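Putative fusidic acid resistance protein (Staphylococcus aureus, PDB 2YB5) confers resistance to fusidic acid, probably by binding elongation factor G and helping to clear it from the ribosome. Local coordinates at residues V19-L22 with I23-Y26; I45-I48 with F49-K52; E79-V82 with Y83-D86. All blocks are in the same frame, centred on the assembly; numbering follows the deposited sequence.

Contact 1: residues V19-L22 with I23-Y26; sequences VYQL and IKLY
Leu22 and Tyr26 meet one turn apart on helix 9-27, their side chains side by side and pointing the same way. The branched end of Leu22 reaches the far end of the tyrosine, with CD2 4.0 Å from CZ of Tyr26. The carbonyl oxygen of Leu22 lies over one face of the same ring, near its rim, 3.2 Å above the plane. That oxygen also accepts the backbone N-H of Tyr26, 2.9 Å from N to O. With CG of Tyr26 anti to its own carbonyl carbon (chi1 -61°), the ring is carried back over the preceding turn. Its hydroxyl is held from outside the segments by a hydrogen bond to the carbonyl of Ile63, which should limit how far the ring can swing.

On another side of the helix, Gln21 crosses Lys24 at a slant. Its bend at chi2 (82°) brings OE1 to 3.5 Å from CD of Lys24, with NZ at a similar distance. Tyr20 touches Ile23 more loosely, with the isoleucine CD1 at the ring edge, 4.4 Å from CD1 of Tyr20. The hydroxyl of Tyr20 is hydrogen-bonded to Glu74.

Farther out, Leu22 and Leu25 both pack on Leu41 of helix 35-50, and Leu25 and Tyr26 both touch Met31. Four successive i to i+4 backbone bonds, from Ile23 N to Val19 O through Tyr26 N to Leu22 O, mark a regular alpha-helix. It is amphipathic: Val19, Leu22, Leu25 and Tyr26 are buried in the helical bundle, and Gln21 and Lys24 are exposed.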
# COMPACT_ATOMS: atom_id res chain seq x y z
N VAL A 19 -0.09 12.51 8.74
CA VAL A 19 -1.11 13.15 9.56
C VAL A 19 -1.10 12.61 11.00
O VAL A 19 -1.18 13.39 11.94
CB VAL A 19 -2.51 13.02 8.93
CG1 VAL A 19 -3.59 13.44 9.91
CG2 VAL A 19 -2.59 13.88 7.66
N TYR A 20 -0.98 11.29 11.17
CA TYR A 20 -0.87 10.71 12.51
C TYR A 20 0.42 11.13 13.20
O TYR A 20 0.44 11.27 14.42
CB TYR A 20 -0.92 9.17 12.50
CG TYR A 20 -2.20 8.52 11.98
CD1 TYR A 20 -3.44 9.14 12.10
CD2 TYR A 20 -2.15 7.27 11.38
CE1 TYR A 20 -4.61 8.52 11.62
CE2 TYR A 20 -3.30 6.64 10.91
CZ TYR A 20 -4.52 7.27 11.03
OH TYR A 20 -5.64 6.62 10.53
N GLN A 21 1.49 11.33 12.44
CA GLN A 21 2.74 11.80 13.02
C GLN A 21 2.55 13.22 13.58
O GLN A 21 3.06 13.52 14.64
CB GLN A 21 3.89 11.76 12.02
CG GLN A 21 5.30 11.91 12.66
CD GLN A 21 5.86 10.60 13.24
OE1 GLN A 21 5.16 9.60 13.35
NE2 GLN A 21 7.13 10.62 13.60
N LEU A 22 1.80 14.05 12.86
CA LEU A 22 1.43 15.38 13.33
C LEU A 22 0.69 15.32 14.66
O LEU A 22 0.91 16.15 15.54
CB LEU A 22 0.55 16.12 12.31
CG LEU A 22 1.23 17.06 11.33
CD1 LEU A 22 0.18 17.72 10.43
CD2 LEU A 22 2.03 18.12 12.06
N ILE A 23 -0.20 14.33 14.80
CA ILE A 23 -0.93 14.12 16.04
C ILE A 23 -0.01 13.72 17.20
O ILE A 23 -0.24 14.11 18.34
CB ILE A 23 -2.05 13.09 15.85
CG1 ILE A 23 -3.16 13.68 14.98
CG2 ILE A 23 -2.62 12.66 17.20
CD1 ILE A 23 -4.22 12.67 14.55
N LYS A 24 1.04 12.95 16.91
CA LYS A 24 2.05 12.62 17.92
C LYS A 24 2.71 13.91 18.43
O LYS A 24 2.80 14.13 19.63
CB LYS A 24 3.13 11.68 17.37
CG LYS A 24 2.71 10.21 17.26
CD LYS A 24 3.76 9.42 16.50
CE LYS A 24 3.66 7.92 16.74
NZ LYS A 24 4.60 7.15 15.87
N LEU A 25 3.14 14.76 17.50
CA LEU A 25 3.70 16.07 17.85
C LEU A 25 2.73 16.90 18.69
O LEU A 25 3.10 17.44 19.72
CB LEU A 25 4.13 16.85 16.61
CG LEU A 25 5.59 16.69 16.15
CD1 LEU A 25 6.01 15.24 16.09
CD2 LEU A 25 5.78 17.36 14.79
N TYR A 26 1.47 16.99 18.24
CA TYR A 26 0.46 17.73 18.99
C TYR A 26 0.23 17.12 20.38
O TYR A 26 -0.07 17.85 21.32
CB TYR A 26 -0.87 17.80 18.23
CG TYR A 26 -0.82 18.51 16.88
CD1 TYR A 26 0.10 19.52 16.61
CD2 TYR A 26 -1.73 18.18 15.89
CE1 TYR A 26 0.12 20.17 15.38
CE2 TYR A 26 -1.72 18.81 14.66
CZ TYR A 26 -0.80 19.80 14.40
OH TYR A 26 -0.80 20.43 13.18

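Contact 2: residues I45-I48 with F49-K52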
# COMPACT_ATOMS: atom_id res chain seq x y z
N ILE A 45 3.26 16.46 3.22
CA ILE A 45 1.90 16.20 2.75
C ILE A 45 1.60 16.99 1.48
O ILE A 45 1.07 16.44 0.51
CB ILE A 45 0.86 16.54 3.83
CG1 ILE A 45 1.01 15.59 5.02
CG2 ILE A 45 -0.57 16.48 3.26
CD1 ILE A 45 0.19 15.94 6.22
N ASN A 46 1.94 18.27 1.52
CA ASN A 46 1.70 19.20 0.40
C ASN A 46 2.45 18.80 -0.86
O ASN A 46 1.89 18.86 -1.96
CB ASN A 46 2.12 20.62 0.80
CG ASN A 46 1.71 21.67 -0.23
OD1 ASN A 46 0.55 21.76 -0.63
ND2 ASN A 46 2.67 22.48 -0.66
N ASP A 47 3.71 18.41 -0.71
CA ASP A 47 4.52 18.00 -1.85
C ASP A 47 3.91 16.80 -2.58
O ASP A 47 3.92 16.75 -3.81
CB ASP A 47 5.97 17.72 -1.42
CG ASP A 47 6.74 19.00 -1.10
OD1 ASP A 47 6.31 20.10 -1.51
OD2 ASP A 47 7.80 18.90 -0.44
N ILE A 48 3.34 15.85 -1.83
CA ILE A 48 2.65 14.69 -2.42
C ILE A 48 1.55 15.14 -3.40
O ILE A 48 1.30 14.47 -4.40
CB ILE A 48 2.05 13.77 -1.33
CG1 ILE A 48 3.16 13.01 -0.61
CG2 ILE A 48 1.05 12.79 -1.93
CD1 ILE A 48 2.68 12.25 0.60
N PHE A 49 0.92 16.28 -3.11
CA PHE A 49 -0.10 16.84 -3.99
C PHE A 49 0.46 17.84 -5.01
O PHE A 49 -0.08 17.95 -6.11
CB PHE A 49 -1.24 17.45 -3.17
CG PHE A 49 -2.07 16.42 -2.46
CD1 PHE A 49 -3.08 15.73 -3.13
CD2 PHE A 49 -1.83 16.11 -1.13
CE1 PHE A 49 -3.86 14.78 -2.48
CE2 PHE A 49 -2.59 15.16 -0.47
CZ PHE A 49 -3.61 14.49 -1.15
N LYS A 50 1.53 18.56 -4.66
CA LYS A 50 2.15 19.50 -5.62
C LYS A 50 2.65 18.78 -6.86
O LYS A 50 2.43 19.23 -7.98
CB LYS A 50 3.31 20.29 -4.99
CG LYS A 50 2.89 21.47 -4.11
CD LYS A 50 3.76 22.71 -4.35
CE LYS A 50 5.24 22.46 -4.07
NZ LYS A 50 6.02 23.73 -3.96
N GLU A 51 3.33 17.65 -6.65
CA GLU A 51 3.78 16.78 -7.75
C GLU A 51 2.69 16.55 -8.82
O GLU A 51 2.99 16.49 -10.01
CB GLU A 51 4.25 15.43 -7.18
CG GLU A 51 4.93 14.48 -8.17
CD GLU A 51 5.11 13.07 -7.62
OE1 GLU A 51 5.19 12.91 -6.37
OE2 GLU A 51 5.16 12.11 -8.42
N LYS A 52 1.43 16.45 -8.39
CA LYS A 52 0.30 16.16 -9.28
C LYS A 52 -0.64 17.35 -9.50
O LYS A 52 -1.77 17.17 -9.96
CB LYS A 52 -0.49 14.96 -8.73
CG LYS A 52 0.28 13.65 -8.72
CD LYS A 52 0.37 13.03 -10.12
CE LYS A 52 1.00 11.64 -10.09
NZ LYS A 52 2.46 11.70 -9.78
O HOH W 1 2.14 12.22 -5.64
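Asn46 O is shared by two backbone donors near the end of helix 35-50: Lys50 N makes an i to i+4 bond at 2.7 Å, and Phe49 N a weak i to i+3 bond at 3.0 Å. The next bond, Glu51 N to Asp47 O, is almost straight, with an N-H...O angle of 177°.

Lys50 touches two side chains of the preceding turn, at different points along its length. Asn46 crosses it at a slant and lays its amide nitrogen ND2 3.6 Å from CG of Lys50. This is contact with the aliphatic part of the lysine. Asp47 lies alongside Lys50, with OD1 3.6 Å from CE. The lysine chain bends at chi2 and chi3, yet NZ stays 4.4 Å from Asp47 OD1. The opposite charges may attract, but they are too far apart for a salt bridge.

Phe49 belongs to the apolar side of the helix. Ile45 O sits at the edge of its ring, near the ring plane, 3.3 Å from CD2. CG2 of Ile45 is a looser neighbour of the ring. Beyond the segments, the phenylalanine packs on Ile7, Ile54 and Ile56, while Ile48 faces Lys11 and Val15 of helix 9-27.

At the end of the turn a water donates to Ile48 O and, weakly, to OE1 of Glu51. It links a late helix carbonyl to a side chain three residues on. The other carboxylate oxygen, OE2, makes a salt bridge of 3.1 Å with NZ of Lys52. The pattern is that of an amphipathic helix near its C-terminal end: Ile45, Ile48 and Phe49 are buried, and a charged face is turned to solvent.

Contact 3: residues E79-V82 with Y83-D86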
# COMPACT_ATOMS: atom_id res chain seq x y z
N GLU A 79 -12.37 12.76 2.85
CA GLU A 79 -12.68 13.74 1.80
C GLU A 79 -11.59 13.76 0.73
O GLU A 79 -11.85 14.12 -0.42
CB GLU A 79 -12.84 15.14 2.39
CG GLU A 79 -14.16 15.36 3.13
CD GLU A 79 -14.29 16.76 3.70
OE1 GLU A 79 -13.32 17.26 4.30
OE2 GLU A 79 -15.37 17.36 3.54
N LEU A 80 -10.36 13.40 1.12
CA LEU A 80 -9.25 13.26 0.17
C LEU A 80 -9.38 12.01 -0.70
O LEU A 80 -8.86 11.98 -1.82
CB LEU A 80 -7.90 13.25 0.89
CG LEU A 80 -7.41 14.54 1.54
CD1 LEU A 80 -6.13 14.28 2.30
CD2 LEU A 80 -7.21 15.61 0.50
N LYS A 81 -10.07 10.97 -0.21
CA LYS A 81 -10.16 9.70 -0.93
C LYS A 81 -10.62 9.87 -2.38
O LYS A 81 -10.34 9.03 -3.23
CB LYS A 81 -11.07 8.69 -0.21
CG LYS A 81 -10.39 8.06 1.01
CD LYS A 81 -11.23 6.96 1.64
CE LYS A 81 -10.56 6.42 2.90
NZ LYS A 81 -11.29 5.30 3.53
N VAL A 82 -11.31 10.98 -2.63
CA VAL A 82 -11.79 11.33 -3.97
C VAL A 82 -10.64 11.56 -4.95
O VAL A 82 -10.80 11.33 -6.14
CB VAL A 82 -12.69 12.60 -3.93
CG1 VAL A 82 -13.89 12.39 -2.99
CG2 VAL A 82 -11.90 13.83 -3.51
N TYR A 83 -9.49 12.00 -4.44
CA TYR A 83 -8.32 12.25 -5.29
C TYR A 83 -7.44 11.01 -5.53
O TYR A 83 -6.39 11.12 -6.16
CB TYR A 83 -7.45 13.38 -4.71
CG TYR A 83 -8.14 14.74 -4.58
CD1 TYR A 83 -9.12 15.15 -5.48
CD2 TYR A 83 -7.78 15.62 -3.56
CE1 TYR A 83 -9.73 16.40 -5.36
CE2 TYR A 83 -8.39 16.87 -3.43
CZ TYR A 83 -9.36 17.25 -4.34
OH TYR A 83 -9.97 18.49 -4.22
N ILE A 84 -7.86 9.84 -5.02
CA ILE A 84 -7.06 8.61 -5.17
C ILE A 84 -7.30 7.94 -6.52
O ILE A 84 -8.44 7.62 -6.87
CB ILE A 84 -7.41 7.56 -4.08
CG1 ILE A 84 -7.16 8.11 -2.68
CG2 ILE A 84 -6.60 6.29 -4.30
CD1 ILE A 84 -7.58 7.16 -1.56
N GLN A 85 -6.21 7.71 -7.25
CA GLN A 85 -6.23 6.92 -8.49
C GLN A 85 -6.49 5.44 -8.18
O GLN A 85 -5.64 4.77 -7.59
CB GLN A 85 -4.89 7.06 -9.22
CG GLN A 85 -4.75 6.27 -10.51
CD GLN A 85 -5.55 6.84 -11.65
OE1 GLN A 85 -6.32 6.12 -12.29
NE2 GLN A 85 -5.39 8.14 -11.92
N ASP A 86 -7.66 4.94 -8.58
CA ASP A 86 -8.02 3.54 -8.33
C ASP A 86 -7.07 2.56 -8.99
O ASP A 86 -6.51 2.82 -10.06
CB ASP A 86 -9.44 3.24 -8.83
CG ASP A 86 -10.50 3.92 -8.03
OD1 ASP A 86 -10.71 5.13 -8.23
OD2 ASP A 86 -11.15 3.23 -7.21
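Leu80 O accepts the backbone N-H of Tyr83 at 2.7 Å, the shorter of two successive i to i+3 bonds that tighten the chain beyond helix 70-80. The donor stands above the carbonyl plane, 36° out of it. In the second bond, Ile84 N lies 3.2 Å from Lys81 O and is displaced still farther, 65° out of the plane. Neither bond is directed at a lone pair.

Val82 and Tyr83 are neighbours in sequence with their side chains side by side. The CG2 methyl of Val82 sits over one face of the Tyr83 ring in a CH-pi contact, 3.9 Å from the ring centroid. With CG1 anti to the carbonyl carbon (chi1 -58°), CG2 falls between the backbone N and the carbonyl carbon, from where it reaches the ring. Leu80 slants across the tyrosine at another point, its CD2 4.1 Å from CD2 of Tyr83. The tyrosine is therefore touched by a methyl of each of two residues, and its side chain also touches Ile54.

Lys81 and Ile84 lie alongside each other. CD1 of Ile84 comes within 3.9 Å of CG of Lys81, so the aliphatic root of the lysine shares in the apolar contact. Ile84 and Lys81 both touch Phe12 of helix 9-27, and Leu80 packs there as well.

The chain leaves the turn extended. Tyr83 and Gln85 make backbone hydrogen bonds with Ile7. Asp86 makes a salt bridge to Lys116 through OD1 and a hydrogen bond to Thr115 through OD2. The chemistry implies a 3-10 turn held by two backbone bonds and by apolar contacts, with polar bonds that should steady the extended segment that follows.

Overall arrangement
Contacts 1, 2 and 3 follow one another along the chain, on helix 9-27, near the end of helix 35-50, and at the exit of helix 70-80. All belong to the N-terminal region related to elongation factor G-binding proteins. Contacts 1 and 2 have centres about 19 Å apart but touch where Val19 packs on Ile45. Contacts 2 and 3 are closer, about 13 Å between centres, and meet through Phe49 against Leu80 and Tyr83. Contacts 1 and 3 do not touch; their nearest atoms are about 6 Å apart. Contact 2 thus joins the other two within the helical bundle. After contact 3 the chain runs on to helix 92-98, and Asp86 bonds to Thr115 and Lys116 of the later chain.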